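Local coordinates for protein putative cellulase CEL6 (Mycobacterium tuberculosis, PDB 1UP3) that probably hydrolyses internal beta-1,4-glycosidic bonds of cellulose, as an endoglucanase of glycoside hydrolase family 6, at residues A[134-148]-A[172-184]. Numbering follows the deposited sequence.
Sequences QERFDLVRYAVDTLT and ARLNDVGVGRARG. With SO4 (sulfate ion), chain D.
Val177 lies against helix 134-147, its CG1 3.5 Å from Phe137 O and its CG2 4.1 Å from Val140 CG1, while Arg141 runs alongside with CG over the Val177 carbonyl. The arginine then bends at chi3, turning NE back to Asp176 O at 3.2 Å in a nearly straight bond (164°) in the carbonyl plane. A helix terminus is thus gripped through a main-chain oxygen; Asp176 OD2 adds only a weak salt bridge to Arg141 NH2, carboxylate and guanidinium planes 82° apart. Phe137 sets CB against Asp176 OD2 and CZ 3.9 Å from Arg173 CD, whose guanidinium is held by Leu122 O and Asp126. Asp138 OD1 steadies Arg141, taking NH2 at 2.8 Å, and also accepts Gln134 NE2. Just after Val177, Gly178, at positive phi, closes helix 167-176 as the C-prime residue of a Schellman motif. The chain then passes Val144, whose CG1 meets Gly178 O, Arg181 CB and Ala182 CB. Thr148 OG1 donates to Val144 O at 2.7 Å; Arg181 CG packs on OG1 at 3.6 Å, crossing at about a right angle, and Arg181 NE reaches Asp145 OD1 in a weak salt bridge. Consistent with the family 6 alpha/beta barrel, segments 134-147 and 172-176 cross at -57° beside strand 153-158, where Val144 and Leu174 rest on Val157, and Gly184 opens parallel strand 184-187.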
# COMPACT_ATOMS: atom_id res chain seq x y z
N GLN A 134 13.26 -13.39 -11.55
CA GLN A 134 14.14 -13.75 -10.42
C GLN A 134 14.85 -12.54 -9.85
O GLN A 134 14.96 -12.41 -8.65
CB GLN A 134 15.14 -14.82 -10.82
CG GLN A 134 15.93 -15.43 -9.61
CD GLN A 134 14.99 -16.00 -8.52
OE1 GLN A 134 14.11 -16.82 -8.81
NE2 GLN A 134 15.17 -15.54 -7.26
N GLU A 135 15.26 -11.63 -10.72
CA GLU A 135 15.82 -10.37 -10.27
C GLU A 135 14.82 -9.65 -9.35
O GLU A 135 15.18 -9.13 -8.28
CB GLU A 135 16.14 -9.48 -11.45
CG GLU A 135 16.74 -8.17 -11.01
CD GLU A 135 16.93 -7.16 -12.11
OE1 GLU A 135 15.95 -6.81 -12.84
OE2 GLU A 135 18.05 -6.67 -12.21
N ARG A 136 13.56 -9.58 -9.78
CA ARG A 136 12.54 -8.86 -8.99
C ARG A 136 12.39 -9.52 -7.62
O ARG A 136 12.31 -8.83 -6.61
CB ARG A 136 11.19 -8.84 -9.74
CG ARG A 136 10.03 -8.27 -8.91
CD ARG A 136 8.82 -7.96 -9.67
NE ARG A 136 8.94 -6.80 -10.52
CZ ARG A 136 7.92 -6.28 -11.16
NH1 ARG A 136 6.70 -6.82 -11.01
NH2 ARG A 136 8.06 -5.26 -11.96
N PHE A 137 12.34 -10.85 -7.60
CA PHE A 137 12.20 -11.56 -6.32
C PHE A 137 13.41 -11.25 -5.42
O PHE A 137 13.26 -11.00 -4.22
CB PHE A 137 12.05 -13.07 -6.51
CG PHE A 137 10.78 -13.50 -7.23
CD1 PHE A 137 9.69 -12.68 -7.32
CD2 PHE A 137 10.71 -14.74 -7.83
CE1 PHE A 137 8.54 -13.09 -7.99
CE2 PHE A 137 9.56 -15.14 -8.50
CZ PHE A 137 8.48 -14.31 -8.55
N ASP A 138 14.62 -11.23 -6.01
CA ASP A 138 15.82 -10.84 -5.27
C ASP A 138 15.77 -9.43 -4.69
O ASP A 138 16.24 -9.21 -3.57
CB ASP A 138 17.07 -11.01 -6.11
CG ASP A 138 17.35 -12.45 -6.46
OD1 ASP A 138 16.80 -13.38 -5.83
OD2 ASP A 138 18.13 -12.72 -7.39
N LEU A 139 15.17 -8.49 -5.43
CA LEU A 139 15.02 -7.12 -4.96
C LEU A 139 14.02 -7.00 -3.82
O LEU A 139 14.26 -6.28 -2.86
CB LEU A 139 14.62 -6.21 -6.13
CG LEU A 139 15.72 -6.07 -7.19
CD1 LEU A 139 15.16 -5.26 -8.36
CD2 LEU A 139 16.99 -5.51 -6.68
N VAL A 140 12.92 -7.76 -3.89
CA VAL A 140 11.97 -7.75 -2.81
C VAL A 140 12.59 -8.39 -1.58
O VAL A 140 12.39 -7.92 -0.47
CB VAL A 140 10.63 -8.39 -3.23
CG1 VAL A 140 9.68 -8.44 -2.02
CG2 VAL A 140 10.01 -7.56 -4.35
N ARG A 141 13.30 -9.50 -1.76
CA ARG A 141 14.01 -10.10 -0.64
C ARG A 141 15.04 -9.14 -0.02
O ARG A 141 15.19 -9.08 1.22
CB ARG A 141 14.70 -11.41 -1.09
CG ARG A 141 15.29 -12.17 0.11
CD ARG A 141 16.00 -13.49 -0.24
NE ARG A 141 15.52 -14.03 -1.48
CZ ARG A 141 16.13 -14.10 -2.66
NH1 ARG A 141 17.41 -13.75 -2.83
NH2 ARG A 141 15.41 -14.57 -3.68
N TYR A 142 15.73 -8.38 -0.86
CA TYR A 142 16.69 -7.38 -0.39
C TYR A 142 15.99 -6.34 0.50
O TYR A 142 16.47 -5.98 1.57
CB TYR A 142 17.38 -6.71 -1.57
CG TYR A 142 18.51 -5.79 -1.12
CD1 TYR A 142 19.74 -6.29 -0.81
CD2 TYR A 142 18.29 -4.42 -0.94
CE1 TYR A 142 20.77 -5.48 -0.35
CE2 TYR A 142 19.33 -3.59 -0.49
CZ TYR A 142 20.56 -4.15 -0.17
OH TYR A 142 21.64 -3.39 0.28
N ALA A 143 14.82 -5.88 0.06
CA ALA A 143 14.03 -4.95 0.86
C ALA A 143 13.67 -5.53 2.22
O ALA A 143 13.82 -4.87 3.22
CB ALA A 143 12.79 -4.54 0.10
N VAL A 144 13.20 -6.77 2.27
CA VAL A 144 12.84 -7.40 3.51
C VAL A 144 14.06 -7.48 4.41
O VAL A 144 14.02 -7.09 5.59
CB VAL A 144 12.25 -8.81 3.30
CG1 VAL A 144 12.13 -9.56 4.61
CG2 VAL A 144 10.88 -8.73 2.62
N ASP A 145 15.17 -7.99 3.86
CA ASP A 145 16.37 -8.21 4.67
C ASP A 145 16.94 -6.91 5.22
O ASP A 145 17.51 -6.91 6.32
CB ASP A 145 17.47 -8.87 3.84
CG ASP A 145 17.21 -10.35 3.54
OD1 ASP A 145 16.30 -10.98 4.13
OD2 ASP A 145 17.97 -10.95 2.75
N THR A 146 16.80 -5.81 4.49
CA THR A 146 17.41 -4.53 4.87
C THR A 146 16.51 -3.72 5.77
O THR A 146 16.97 -3.11 6.75
CB THR A 146 17.76 -3.76 3.61
OG1 THR A 146 18.57 -4.61 2.78
CG2 THR A 146 18.63 -2.55 3.92
N LEU A 147 15.23 -3.66 5.44
CA LEU A 147 14.28 -2.87 6.20
C LEU A 147 14.03 -3.40 7.60
O LEU A 147 13.81 -2.60 8.53
CB LEU A 147 12.96 -2.68 5.46
CG LEU A 147 13.05 -1.96 4.11
CD1 LEU A 147 11.79 -2.20 3.31
CD2 LEU A 147 13.34 -0.46 4.32
N THR A 148 14.07 -4.73 7.77
CA THR A 148 13.82 -5.35 9.07
C THR A 148 14.97 -5.17 10.05
O THR A 148 14.84 -5.55 11.21
CB THR A 148 13.42 -6.83 8.94
OG1 THR A 148 14.41 -7.55 8.19
CG2 THR A 148 12.10 -6.97 8.20
N ALA A 172 4.14 -19.27 -2.19
CA ALA A 172 5.44 -19.69 -2.69
C ALA A 172 6.37 -18.50 -2.91
O ALA A 172 7.57 -18.55 -2.55
CB ALA A 172 5.31 -20.48 -3.96
N ARG A 173 5.85 -17.45 -3.52
CA ARG A 173 6.63 -16.25 -3.76
C ARG A 173 6.99 -15.57 -2.45
O ARG A 173 8.12 -15.09 -2.29
CB ARG A 173 5.91 -15.31 -4.71
CG ARG A 173 5.69 -15.93 -6.08
CD ARG A 173 4.98 -15.06 -7.08
NE ARG A 173 4.63 -15.89 -8.23
CZ ARG A 173 4.27 -15.46 -9.41
NH1 ARG A 173 4.18 -14.17 -9.69
NH2 ARG A 173 3.96 -16.35 -10.34
N LEU A 174 6.05 -15.46 -1.53
CA LEU A 174 6.35 -14.82 -0.22
C LEU A 174 7.42 -15.60 0.53
O LEU A 174 8.31 -15.01 1.14
CB LEU A 174 5.08 -14.77 0.63
CG LEU A 174 4.06 -13.73 0.16
CD1 LEU A 174 2.73 -13.97 0.87
CD2 LEU A 174 4.52 -12.31 0.47
N ASN A 175 7.35 -16.93 0.46
CA ASN A 175 8.34 -17.76 1.14
C ASN A 175 9.71 -17.54 0.52
O ASN A 175 10.69 -17.44 1.26
CB ASN A 175 7.90 -19.23 1.18
CG ASN A 175 6.80 -19.47 2.20
OD1 ASN A 175 6.73 -18.79 3.26
ND2 ASN A 175 5.92 -20.42 1.90
N ASP A 176 9.76 -17.44 -0.80
CA ASP A 176 11.01 -17.17 -1.50
C ASP A 176 11.66 -15.83 -1.15
O ASP A 176 12.88 -15.73 -1.22
CB ASP A 176 10.81 -17.18 -3.00
CG ASP A 176 12.15 -17.14 -3.76
OD1 ASP A 176 12.93 -18.10 -3.60
OD2 ASP A 176 12.52 -16.19 -4.51
N VAL A 177 10.87 -14.81 -0.80
CA VAL A 177 11.48 -13.51 -0.51
C VAL A 177 11.69 -13.29 0.99
O VAL A 177 12.02 -12.21 1.41
CB VAL A 177 10.68 -12.32 -1.15
CG1 VAL A 177 10.56 -12.49 -2.66
CG2 VAL A 177 9.31 -12.18 -0.46
N GLY A 178 11.48 -14.35 1.76
CA GLY A 178 11.69 -14.38 3.18
C GLY A 178 10.66 -13.68 4.01
O GLY A 178 11.00 -13.03 4.97
N VAL A 179 9.38 -13.83 3.67
CA VAL A 179 8.28 -13.27 4.45
C VAL A 179 8.37 -13.56 5.97
O VAL A 179 7.90 -12.78 6.79
CB VAL A 179 6.91 -13.71 3.88
CG1 VAL A 179 6.70 -15.22 4.07
CG2 VAL A 179 5.76 -12.95 4.50
N GLY A 180 8.96 -14.71 6.30
CA GLY A 180 9.25 -15.10 7.67
C GLY A 180 10.04 -14.11 8.50
O GLY A 180 9.92 -14.10 9.75
N ARG A 181 10.88 -13.32 7.85
CA ARG A 181 11.67 -12.29 8.50
C ARG A 181 10.86 -11.00 8.72
O ARG A 181 11.16 -10.21 9.59
CB ARG A 181 12.90 -11.99 7.63
CG ARG A 181 13.95 -11.15 8.28
CD ARG A 181 15.29 -11.08 7.54
NE ARG A 181 15.86 -12.38 7.16
CZ ARG A 181 16.39 -13.27 7.99
NH1 ARG A 181 16.44 -13.06 9.30
NH2 ARG A 181 16.88 -14.41 7.50
N ALA A 182 9.83 -10.82 7.91
CA ALA A 182 8.94 -9.66 8.00
C ALA A 182 7.79 -9.99 8.96
O ALA A 182 7.71 -11.10 9.52
CB ALA A 182 8.43 -9.30 6.65
N ARG A 183 6.88 -9.03 9.16
CA ARG A 183 5.66 -9.31 9.92
C ARG A 183 4.69 -10.13 9.09
O ARG A 183 3.95 -10.96 9.63
CB ARG A 183 5.01 -8.00 10.39
CG ARG A 183 3.74 -8.16 11.19
CD ARG A 183 3.89 -8.95 12.49
NE ARG A 183 2.60 -9.08 13.16
CZ ARG A 183 2.37 -9.75 14.26
NH1 ARG A 183 3.37 -10.38 14.88
NH2 ARG A 183 1.15 -9.79 14.77
N GLY A 184 4.65 -9.86 7.79
CA GLY A 184 3.79 -10.61 6.89
C GLY A 184 3.60 -9.94 5.55
O GLY A 184 4.55 -9.57 4.86
S SO4 D . 1.27 -12.30 17.62
O1 SO4 D . 2.65 -11.99 17.21
O2 SO4 D . 0.26 -11.42 17.03
O3 SO4 D . 1.17 -12.11 19.08
O4 SO4 D . 0.99 -13.70 17.31
O HOH W 1 14.25 -12.07 3.37